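Local coordinates for tetratricopeptide TPR_2 repeat protein (Thermobaculum terrenum, PDB 5DJS) that joins tetratricopeptide repeats to a GT-B-type domain of the glycosyl transferase family 41 and is modelled with uridine-5'-diphosphate bound, at residues E182-E194 with Q501-R513. The protein carries 1 engineered substitution. Residues are numbered along the deposited sequence; the frame is centred on the assembly and turned at random.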
# COMPACT_ATOMS: atom_id res chain seq x y z
N GLU A 182 9.92 -10.62 -3.73
CA GLU A 182 11.23 -11.32 -3.66
C GLU A 182 11.15 -12.85 -3.47
O GLU A 182 11.73 -13.59 -4.27
CB GLU A 182 12.13 -10.69 -2.59
CG GLU A 182 13.47 -11.41 -2.42
CD GLU A 182 14.50 -10.61 -1.65
OE1 GLU A 182 15.70 -10.87 -1.86
OE2 GLU A 182 14.13 -9.73 -0.84
N PRO A 183 10.44 -13.34 -2.43
CA PRO A 183 10.31 -14.79 -2.30
C PRO A 183 9.68 -15.45 -3.52
O PRO A 183 10.17 -16.50 -3.97
CB PRO A 183 9.39 -14.97 -1.08
CG PRO A 183 8.76 -13.64 -0.85
CD PRO A 183 9.76 -12.63 -1.32
N VAL A 184 8.63 -14.83 -4.06
CA VAL A 184 7.90 -15.37 -5.21
C VAL A 184 8.79 -15.48 -6.46
O VAL A 184 8.78 -16.50 -7.15
CB VAL A 184 6.62 -14.56 -5.51
CG1 VAL A 184 5.98 -14.94 -6.84
CG2 VAL A 184 5.61 -14.77 -4.39
N ILE A 185 9.54 -14.42 -6.74
CA ILE A 185 10.47 -14.40 -7.86
C ILE A 185 11.56 -15.47 -7.71
O ILE A 185 11.86 -16.17 -8.68
CB ILE A 185 11.08 -12.99 -8.05
CG1 ILE A 185 10.09 -12.11 -8.79
CG2 ILE A 185 12.38 -13.03 -8.84
CD1 ILE A 185 10.55 -10.68 -8.95
N GLU A 186 12.16 -15.58 -6.52
CA GLU A 186 13.19 -16.59 -6.26
C GLU A 186 12.67 -18.02 -6.47
O GLU A 186 13.31 -18.81 -7.13
CB GLU A 186 13.77 -16.46 -4.85
CG GLU A 186 14.95 -17.39 -4.58
CD GLU A 186 15.54 -17.26 -3.19
OE1 GLU A 186 16.79 -17.17 -3.08
OE2 GLU A 186 14.77 -17.26 -2.21
N ALA A 187 11.51 -18.33 -5.91
CA ALA A 187 10.99 -19.70 -5.89
C ALA A 187 10.18 -20.14 -7.11
O ALA A 187 9.72 -21.28 -7.16
CB ALA A 187 10.15 -19.90 -4.62
N HIS A 188 9.97 -19.25 -8.08
CA HIS A 188 9.21 -19.61 -9.28
C HIS A 188 9.85 -20.80 -9.99
O HIS A 188 11.04 -20.78 -10.27
CB HIS A 188 9.06 -18.42 -10.26
CG HIS A 188 7.73 -17.74 -10.20
ND1 HIS A 188 6.54 -18.43 -10.21
CD2 HIS A 188 7.40 -16.43 -10.16
CE1 HIS A 188 5.53 -17.58 -10.16
NE2 HIS A 188 6.03 -16.36 -10.12
N ASP A 189 9.05 -21.83 -10.27
CA ASP A 189 9.53 -23.01 -10.98
C ASP A 189 9.89 -22.66 -12.44
O ASP A 189 9.00 -22.43 -13.27
CB ASP A 189 8.45 -24.11 -10.94
CG ASP A 189 8.94 -25.45 -11.48
OD1 ASP A 189 10.15 -25.59 -11.78
OD2 ASP A 189 8.10 -26.37 -11.61
N ARG A 190 11.19 -22.63 -12.73
CA ARG A 190 11.69 -22.26 -14.06
C ARG A 190 11.40 -23.29 -15.16
O ARG A 190 11.49 -22.95 -16.34
CB ARG A 190 13.18 -21.96 -14.02
CG ARG A 190 13.51 -20.48 -14.08
CD ARG A 190 12.71 -19.69 -13.05
NE ARG A 190 13.16 -18.31 -12.95
CZ ARG A 190 12.93 -17.52 -11.90
NH1 ARG A 190 12.25 -17.98 -10.86
NH2 ARG A 190 13.39 -16.27 -11.90
N THR A 191 11.07 -24.53 -14.80
CA THR A 191 10.66 -25.54 -15.78
C THR A 191 9.34 -25.10 -16.45
O THR A 191 9.18 -25.23 -17.67
CB THR A 191 10.51 -26.98 -15.19
OG1 THR A 191 9.46 -27.01 -14.22
CG2 THR A 191 11.83 -27.48 -14.55
N ALA A 192 8.43 -24.55 -15.64
CA ALA A 192 7.07 -24.21 -16.06
C ALA A 192 6.76 -22.70 -16.20
O ALA A 192 5.72 -22.34 -16.76
CB ALA A 192 6.07 -24.85 -15.11
N TYR A 193 7.65 -21.82 -15.70
CA TYR A 193 7.41 -20.37 -15.70
C TYR A 193 8.68 -19.58 -15.98
O TYR A 193 9.77 -20.03 -15.66
CB TYR A 193 6.80 -19.92 -14.37
CG TYR A 193 5.48 -20.57 -14.06
CD1 TYR A 193 4.30 -20.05 -14.58
CD2 TYR A 193 5.40 -21.73 -13.27
CE1 TYR A 193 3.07 -20.66 -14.32
CE2 TYR A 193 4.18 -22.35 -13.01
CZ TYR A 193 3.02 -21.81 -13.53
OH TYR A 193 1.81 -22.42 -13.28
N GLU A 194 8.54 -18.40 -16.58
CA GLU A 194 9.67 -17.50 -16.79
C GLU A 194 9.31 -16.09 -16.35
O GLU A 194 8.21 -15.61 -16.65
CB GLU A 194 10.08 -17.50 -18.26
CG GLU A 194 11.35 -16.69 -18.52
CD GLU A 194 11.74 -16.70 -19.97
OE1 GLU A 194 10.90 -17.09 -20.83
OE2 GLU A 194 12.89 -16.29 -20.26
N GLN A 501 7.63 -19.96 1.73
CA GLN A 501 8.10 -19.45 0.44
C GLN A 501 7.63 -20.35 -0.71
O GLN A 501 6.79 -19.96 -1.51
CB GLN A 501 9.62 -19.30 0.42
CG GLN A 501 10.21 -18.98 -0.95
CD GLN A 501 11.65 -18.50 -0.90
OE1 GLN A 501 12.31 -18.61 0.13
NE2 GLN A 501 12.13 -17.96 -2.01
N GLY A 502 8.14 -21.58 -0.73
CA GLY A 502 7.82 -22.55 -1.78
C GLY A 502 6.39 -23.03 -1.75
O GLY A 502 5.80 -23.32 -2.79
N SER A 503 5.81 -23.12 -0.55
CA SER A 503 4.43 -23.54 -0.40
C SER A 503 3.47 -22.52 -1.03
O SER A 503 2.54 -22.90 -1.75
CB SER A 503 4.10 -23.75 1.07
OG SER A 503 2.93 -24.53 1.20
N PHE A 504 3.71 -21.22 -0.78
CA PHE A 504 2.89 -20.16 -1.37
C PHE A 504 3.01 -20.09 -2.90
O PHE A 504 1.99 -20.10 -3.59
CB PHE A 504 3.22 -18.76 -0.81
CG PHE A 504 2.52 -17.64 -1.56
CD1 PHE A 504 1.15 -17.45 -1.39
CD2 PHE A 504 3.20 -16.83 -2.46
CE1 PHE A 504 0.47 -16.45 -2.08
CE2 PHE A 504 2.52 -15.83 -3.16
CZ PHE A 504 1.16 -15.64 -2.97
N THR A 505 4.24 -20.02 -3.41
CA THR A 505 4.39 -19.74 -4.85
C THR A 505 3.91 -20.92 -5.69
O THR A 505 3.52 -20.73 -6.83
CB THR A 505 5.80 -19.27 -5.32
OG1 THR A 505 6.45 -20.31 -6.05
CG2 THR A 505 6.68 -18.80 -4.20
N ALA A 506 3.94 -22.13 -5.14
CA ALA A 506 3.33 -23.28 -5.80
C ALA A 506 1.81 -23.10 -5.89
O ALA A 506 1.23 -23.39 -6.93
CB ALA A 506 3.69 -24.58 -5.08
N GLU A 507 1.18 -22.64 -4.81
CA GLU A 507 -0.28 -22.38 -4.82
C GLU A 507 -0.69 -21.26 -5.82
O GLU A 507 -1.78 -21.32 -6.43
CB GLU A 507 -0.78 -22.07 -3.41
CG GLU A 507 -1.15 -23.31 -2.61
CD GLU A 507 -2.55 -23.80 -2.92
OE1 GLU A 507 -3.51 -22.97 -2.88
OE2 GLU A 507 -2.70 -25.01 -3.20
N LEU A 508 0.17 -20.25 -5.97
CA LEU A 508 -0.02 -19.15 -6.91
C LEU A 508 0.15 -19.64 -8.36
O LEU A 508 -0.69 -19.40 -9.22
CB LEU A 508 0.97 -18.02 -6.60
CG LEU A 508 0.97 -16.76 -7.47
CD1 LEU A 508 -0.30 -15.96 -7.21
CD2 LEU A 508 2.22 -15.93 -7.20
N GLU A 509 1.26 -20.33 -8.60
CA GLU A 509 1.50 -21.02 -9.88
C GLU A 509 0.35 -21.95 -10.28
O GLU A 509 -0.00 -22.02 -11.44
CB GLU A 509 2.79 -21.83 -9.80
CG GLU A 509 4.05 -20.97 -9.88
CD GLU A 509 5.31 -21.75 -9.56
OE1 GLU A 509 5.22 -22.92 -9.14
OE2 GLU A 509 6.41 -21.18 -9.73
N ASP A 510 -0.22 -22.65 -9.30
CA ASP A 510 -1.43 -23.45 -9.53
C ASP A 510 -2.58 -22.56 -10.03
O ASP A 510 -3.32 -22.97 -10.93
CB ASP A 510 -1.85 -24.20 -8.26
CG ASP A 510 -2.44 -25.55 -8.56
OD1 ASP A 510 -1.64 -26.46 -8.88
OD2 ASP A 510 -3.68 -25.71 -8.47
N ALA A 511 -2.73 -21.36 -9.45
CA ALA A 511 -3.74 -20.39 -9.89
C ALA A 511 -3.46 -19.79 -11.28
O ALA A 511 -4.37 -19.72 -12.11
CB ALA A 511 -3.90 -19.28 -8.87
N TYR A 512 -2.21 -19.37 -11.53
CA TYR A 512 -1.78 -18.94 -12.87
C TYR A 512 -2.05 -20.00 -13.95
O TYR A 512 -2.47 -19.67 -15.06
CB TYR A 512 -0.27 -18.62 -12.91
CG TYR A 512 0.21 -17.39 -12.17
CD1 TYR A 512 -0.64 -16.31 -11.86
CD2 TYR A 512 1.56 -17.28 -11.80
CE1 TYR A 512 -0.16 -15.19 -11.18
CE2 TYR A 512 2.05 -16.17 -11.13
CZ TYR A 512 1.19 -15.13 -10.82
OH TYR A 512 1.69 -14.03 -10.15
N ARG A 513 -1.79 -21.26 -13.63
CA ARG A 513 -2.00 -22.36 -14.57
C ARG A 513 -3.48 -22.52 -14.93
O ARG A 513 -3.83 -22.75 -16.08
CB ARG A 513 -1.44 -23.67 -14.00
CG ARG A 513 -1.44 -24.87 -14.96
CD ARG A 513 -0.67 -24.63 -16.26
NE ARG A 513 0.73 -24.25 -16.05
CZ ARG A 513 1.62 -24.08 -17.03
NH1 ARG A 513 1.29 -24.25 -18.31
NH2 ARG A 513 2.87 -23.72 -16.72
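Glu509, on the long C-terminal helix 479-521, reaches into the turn after helix 176-187 and draws together His188 and Asp189. The contact belongs to the GT-B fold: the C-terminal helix crosses back over the first Rossmann-like domain, packing against the end of helix 176-187 and the start of edge strand 193-199; the axes of the short helical segments 182-187 and 501-513 are inclined at 77°.

Hydrogen bonds dominate. Glu509 OE2 accepts from His188 ND1 at 2.8 Å through its anti lone pair, while Asp189 N, also 2.8 Å from Glu509 OE2, arrives on the syn side. Two donors thus grip one oxygen; imidazole and carboxylate lie nearly coplanar, and His188 NE2 is hydrogen-bonded to Tyr167 OH, so both ring nitrogens are engaged and the ring's rotation is held. A glutamate suits this place because its chain, extended beyond CG, carries the carboxylate from helix to turn. At the other end, Gln501 uses one amide nitrogen twice: NE2 meets Glu186 OE2 at 2.7 Å, almost straight (171°), and Pro183 O at 3.1 Å, a carbonyl already bonded to Ala187 N.

Apolar side chains meet between these two polar clusters. Val184, branched at CB, sends CG2 to the edge of the Phe504 ring (3.5 Å from CE2) and CG1 to Leu508 CD2. The small Ala187 faces the helix, its CB resting against Thr505 CG2.

Tyr193 crosses the aliphatic part of Glu509 obliquely, CE2 3.4 Å from Glu509 CG, and Arg513 bends at chi2 and chi3 to bring NH2 over one face of the Tyr193 ring; Arg513 NH1 is hydrogen-bonded to Arg161 O and Pro159 O. The phenol ends in a weak hydrogen bond, Tyr193 OH to the backbone Glu509 O, 2.6 Å.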